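Mll2253 protein (Mesorhizobium loti, PDB 3Q63) is of unknown function but belongs to the AHA1 family, and probably shares the helix-grip fold of Bet v 1-like proteins, whose sheet and long helix enclose a hydrophobic cavity. Local coordinates at residues S111-R114 against A120-G123; Y76-A81 against F87-V92. All coordinates share one frame; numbering follows the deposited sequence.

Contact 1 joins the end of strand 103-113 to the start of the long helix 118-141, while contact 2 pairs the end of strand 73-77 and the chain beyond it with the stretch leading into strand 92-100. Both are partly buried, and both reach the same antiparallel sheet. Their chemistry differs with their place: 111-114 against 120-123 is apolar and aromatic, one buried ring against a helix turn, whereas 76-81 against 87-92 is stitched by backbone hydrogen bonds, with buried side chains towards the sheet and helix, W78 reaching the second subunit, and A81 and R90 exposed. They meet at F113 CE1 on L89 CD1 (3.7 Å), and S111 O probably accepts a hydrogen bond from V92 N.

Contact 1 (S111-R114 against A120-G123); sequences SGFR and AYGG
The ring of F113 lies against the first turns of helix 118-141, where A120 and Y121 meet it. Y121 CA sits over one face, 4.1 Å from the ring centroid and 18° off the normal, a CH-pi contact displaced toward the rim. Y121 then turns its own ring edge toward F113: the planes stand at 82° and the centroids are 6.0 Å apart, an offset edge-to-face pair whose nearest side-chain atoms are F113 CD2 and Y121 CD1 at 4.1 Å. Farther round the phenyl group, CE1 of F113 packs on A120 CB at 3.8 Å. The same CE1 lies 3.4 Å from A120 O, which approaches the ring obliquely. No hydrogen bond crosses between the segments, so shape and apolar contact carry the join. The CB of F113 points toward the helix, and with CG beside the backbone N (chi1 -69°) the ring lies against A120 and Y121; Y121 CG is opposite its own N, and the two side chains cross at about a right angle. Replacing F113 with an alanine would probably leave the edge of the Y121 ring without the face it meets and open a gap beside A120 CB. Just beyond, R114 pairs with D116 in a salt bridge, and its backbone N bonds to Q117 OE1, both partners lying just before helix 118-141. Strand 9-17 borders the contact: F113 shares backbone hydrogen bonding with R9 and rests on V11, which Y121 also touches, while S111 is hydrogen-bonded through its backbone to V92 of strand 92-100. The contact thus fastens the long helix to the sheet close to where the chain leaves its last strand.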
# COMPACT_ATOMS: atom_id res chain seq x y z
N SER B 111 -13.33 -3.22 12.58
CA SER B 111 -14.74 -3.08 12.29
C SER B 111 -15.04 -1.75 11.62
O SER B 111 -14.23 -0.83 11.68
CB SER B 111 -15.53 -3.17 13.59
OG SER B 111 -15.06 -2.17 14.47
N GLY B 112 -16.21 -1.65 10.99
CA GLY B 112 -16.59 -0.42 10.33
C GLY B 112 -16.85 -0.61 8.85
O GLY B 112 -17.26 0.32 8.16
N PHE B 113 -16.61 -1.82 8.36
CA PHE B 113 -16.82 -2.14 6.96
C PHE B 113 -18.31 -2.15 6.60
O PHE B 113 -19.09 -2.89 7.20
CB PHE B 113 -16.20 -3.51 6.64
CG PHE B 113 -14.70 -3.52 6.69
CD1 PHE B 113 -13.96 -2.90 5.69
CD2 PHE B 113 -14.03 -4.13 7.75
CE1 PHE B 113 -12.57 -2.88 5.74
CE2 PHE B 113 -12.64 -4.12 7.81
CZ PHE B 113 -11.90 -3.50 6.80
N ARG B 114 -18.69 -1.32 5.63
CA ARG B 114 -20.08 -1.24 5.20
C ARG B 114 -20.40 -2.37 4.23
O ARG B 114 -19.50 -2.95 3.62
CB ARG B 114 -20.34 0.10 4.52
CG ARG B 114 -20.29 1.29 5.44
CD ARG B 114 -19.79 2.51 4.69
NE ARG B 114 -20.57 2.77 3.49
CZ ARG B 114 -20.15 3.53 2.48
NH1 ARG B 114 -18.95 4.10 2.53
NH2 ARG B 114 -20.92 3.73 1.42
N ALA B 120 -13.12 -3.91 0.28
CA ALA B 120 -12.40 -3.46 1.45
C ALA B 120 -12.36 -4.54 2.53
O ALA B 120 -11.33 -4.76 3.17
CB ALA B 120 -13.04 -2.19 2.00
N TYR B 121 -13.49 -5.22 2.70
CA TYR B 121 -13.62 -6.29 3.69
C TYR B 121 -12.66 -7.43 3.38
O TYR B 121 -11.88 -7.86 4.23
CB TYR B 121 -15.05 -6.83 3.71
CG TYR B 121 -15.28 -7.93 4.73
CD1 TYR B 121 -15.29 -7.64 6.10
CD2 TYR B 121 -15.46 -9.25 4.33
CE1 TYR B 121 -15.48 -8.66 7.04
CE2 TYR B 121 -15.65 -10.27 5.27
CZ TYR B 121 -15.65 -9.96 6.62
OH TYR B 121 -15.81 -10.97 7.55
N GLY B 122 -12.72 -7.91 2.14
CA GLY B 122 -11.87 -9.01 1.71
C GLY B 122 -10.40 -8.67 1.70
O GLY B 122 -9.56 -9.52 1.99
N GLY B 123 -10.08 -7.43 1.34
CA GLY B 123 -8.69 -7.01 1.30
C GLY B 123 -8.05 -7.07 2.68
O GLY B 123 -6.88 -7.44 2.82

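Contact 2 (Y76-A81 against F87-V92); sequences YTWNLA and FDLRSV
W78 and L89 project on the same side of the paired chains, and the leucine meets the indole at its rim: L89 CD2 lies in the ring plane, 3.8 Å from W78 CD1. CG is anti to the backbone N in both, and the two side chains cross at a slant. Next to them S91 folds back on the tryptophan. With chi1 at 69°, its OG sits between its own N and carbonyl carbon and donates to W78 O at 2.8 Å, in the carbonyl plane and on a lone pair; the same OG lies 3.4 Å from W78 CB. L80 and L89 touch more loosely through their CB atoms. Beneath these groups the arms run antiparallel. W78 N donates to S91 O at 2.8 Å from above the carbonyl plane, and L80 N reaches L89 O at 2.8 Å with a nearly straight N-H (164°). The return bonds, S91 N to W78 O and L89 N to L80 O, are weak. T77 and V92 form a non-hydrogen-bonded pair, with T77 CA 3.3 Å from S91 O in a CA-H...O contact. At the far end D88 centres an inverse gamma turn, and its OD1 accepts a hydrogen bond from H82 N. Outside the arms, the W78 ring meets that of W128 on the long helix, and its NE1 donates to the backbone O of W57 of the second subunit. S91 OG is also hydrogen-bonded to Q110 NE2. The chemistry implies a hairpin held mainly by its backbone, in which a buried serine hydroxyl is satisfied twice and the indole, edged by leucine and bonded to the other chain, links the loop to the dimer interface.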
# COMPACT_ATOMS: atom_id res chain seq x y z
N TYR B 76 -7.12 2.16 17.39
CA TYR B 76 -7.05 3.41 16.65
C TYR B 76 -7.87 3.35 15.38
O TYR B 76 -8.11 2.26 14.84
CB TYR B 76 -5.59 3.81 16.32
CG TYR B 76 -4.68 2.74 15.73
CD1 TYR B 76 -3.74 2.09 16.53
CD2 TYR B 76 -4.69 2.46 14.36
CE1 TYR B 76 -2.83 1.18 15.99
CE2 TYR B 76 -3.78 1.55 13.80
CZ TYR B 76 -2.85 0.92 14.62
OH TYR B 76 -1.94 0.03 14.08
N THR B 77 -8.31 4.52 14.90
CA THR B 77 -9.09 4.59 13.67
C THR B 77 -8.18 4.28 12.51
O THR B 77 -6.96 4.46 12.58
CB THR B 77 -9.70 6.01 13.44
OG1 THR B 77 -8.66 6.99 13.57
CG2 THR B 77 -10.82 6.30 14.44
N TRP B 78 -8.80 3.83 11.43
CA TRP B 78 -8.11 3.43 10.21
C TRP B 78 -9.07 3.88 9.12
O TRP B 78 -9.93 3.12 8.67
CB TRP B 78 -7.96 1.91 10.26
CG TRP B 78 -7.26 1.26 9.14
CD1 TRP B 78 -7.73 1.06 7.87
CD2 TRP B 78 -6.00 0.60 9.21
NE1 TRP B 78 -6.83 0.31 7.15
CE2 TRP B 78 -5.76 0.02 7.95
CE3 TRP B 78 -5.04 0.45 10.22
CZ2 TRP B 78 -4.60 -0.71 7.67
CZ3 TRP B 78 -3.88 -0.28 9.94
CH2 TRP B 78 -3.68 -0.85 8.68
N ASN B 79 -8.92 5.14 8.71
CA ASN B 79 -9.82 5.76 7.73
C ASN B 79 -9.19 6.33 6.48
O ASN B 79 -8.00 6.65 6.43
CB ASN B 79 -10.58 6.92 8.36
CG ASN B 79 -11.29 6.54 9.63
OD1 ASN B 79 -11.64 5.37 9.85
ND2 ASN B 79 -11.55 7.53 10.47
N LEU B 80 -10.03 6.51 5.47
CA LEU B 80 -9.59 7.10 4.22
C LEU B 80 -10.82 7.76 3.59
O LEU B 80 -11.77 7.09 3.20
CB LEU B 80 -9.00 6.00 3.33
CG LEU B 80 -8.21 6.42 2.11
CD1 LEU B 80 -7.07 5.44 1.87
CD2 LEU B 80 -9.14 6.49 0.92
N ALA B 81 -10.81 9.09 3.54
CA ALA B 81 -11.92 9.83 2.97
C ALA B 81 -11.83 9.79 1.45
O ALA B 81 -10.83 10.21 0.86
CB ALA B 81 -11.90 11.27 3.46
N PHE B 87 -14.56 3.14 -1.58
CA PHE B 87 -13.24 3.37 -1.01
C PHE B 87 -13.26 4.24 0.25
O PHE B 87 -12.28 4.26 1.01
CB PHE B 87 -12.32 4.00 -2.05
CG PHE B 87 -11.99 3.08 -3.19
CD1 PHE B 87 -11.18 1.97 -2.98
CD2 PHE B 87 -12.49 3.31 -4.46
CE1 PHE B 87 -10.88 1.10 -4.02
CE2 PHE B 87 -12.20 2.44 -5.51
CZ PHE B 87 -11.39 1.33 -5.29
N ASP B 88 -14.35 4.97 0.46
CA ASP B 88 -14.48 5.84 1.63
C ASP B 88 -14.49 4.95 2.88
O ASP B 88 -15.55 4.57 3.37
CB ASP B 88 -15.77 6.65 1.53
CG ASP B 88 -15.89 7.70 2.61
OD1 ASP B 88 -14.96 8.52 2.75
OD2 ASP B 88 -16.92 7.70 3.31
N LEU B 89 -13.31 4.63 3.39
CA LEU B 89 -13.17 3.75 4.55
C LEU B 89 -13.21 4.43 5.90
O LEU B 89 -12.55 5.45 6.13
CB LEU B 89 -11.88 2.94 4.41
CG LEU B 89 -11.57 1.81 5.40
CD1 LEU B 89 -12.68 0.76 5.37
CD2 LEU B 89 -10.24 1.18 5.03
N ARG B 90 -13.97 3.85 6.81
CA ARG B 90 -14.10 4.35 8.17
C ARG B 90 -14.12 3.11 9.06
O ARG B 90 -15.09 2.34 9.05
CB ARG B 90 -15.41 5.13 8.31
CG ARG B 90 -15.61 5.75 9.67
CD ARG B 90 -16.93 6.51 9.71
NE ARG B 90 -17.15 7.13 11.01
CZ ARG B 90 -17.34 6.46 12.15
NH1 ARG B 90 -17.53 7.12 13.28
NH2 ARG B 90 -17.36 5.13 12.14
N SER B 91 -13.05 2.91 9.82
CA SER B 91 -13.00 1.71 10.65
C SER B 91 -12.14 1.87 11.89
O SER B 91 -11.38 2.84 12.03
CB SER B 91 -12.46 0.55 9.82
OG SER B 91 -11.09 0.74 9.52
N VAL B 92 -12.26 0.90 12.78
CA VAL B 92 -11.49 0.88 14.01
C VAL B 92 -10.71 -0.43 14.09
O VAL B 92 -11.28 -1.51 13.94
CB VAL B 92 -12.39 0.98 15.26
CG1 VAL B 92 -11.55 0.86 16.52
CG2 VAL B 92 -13.14 2.30 15.26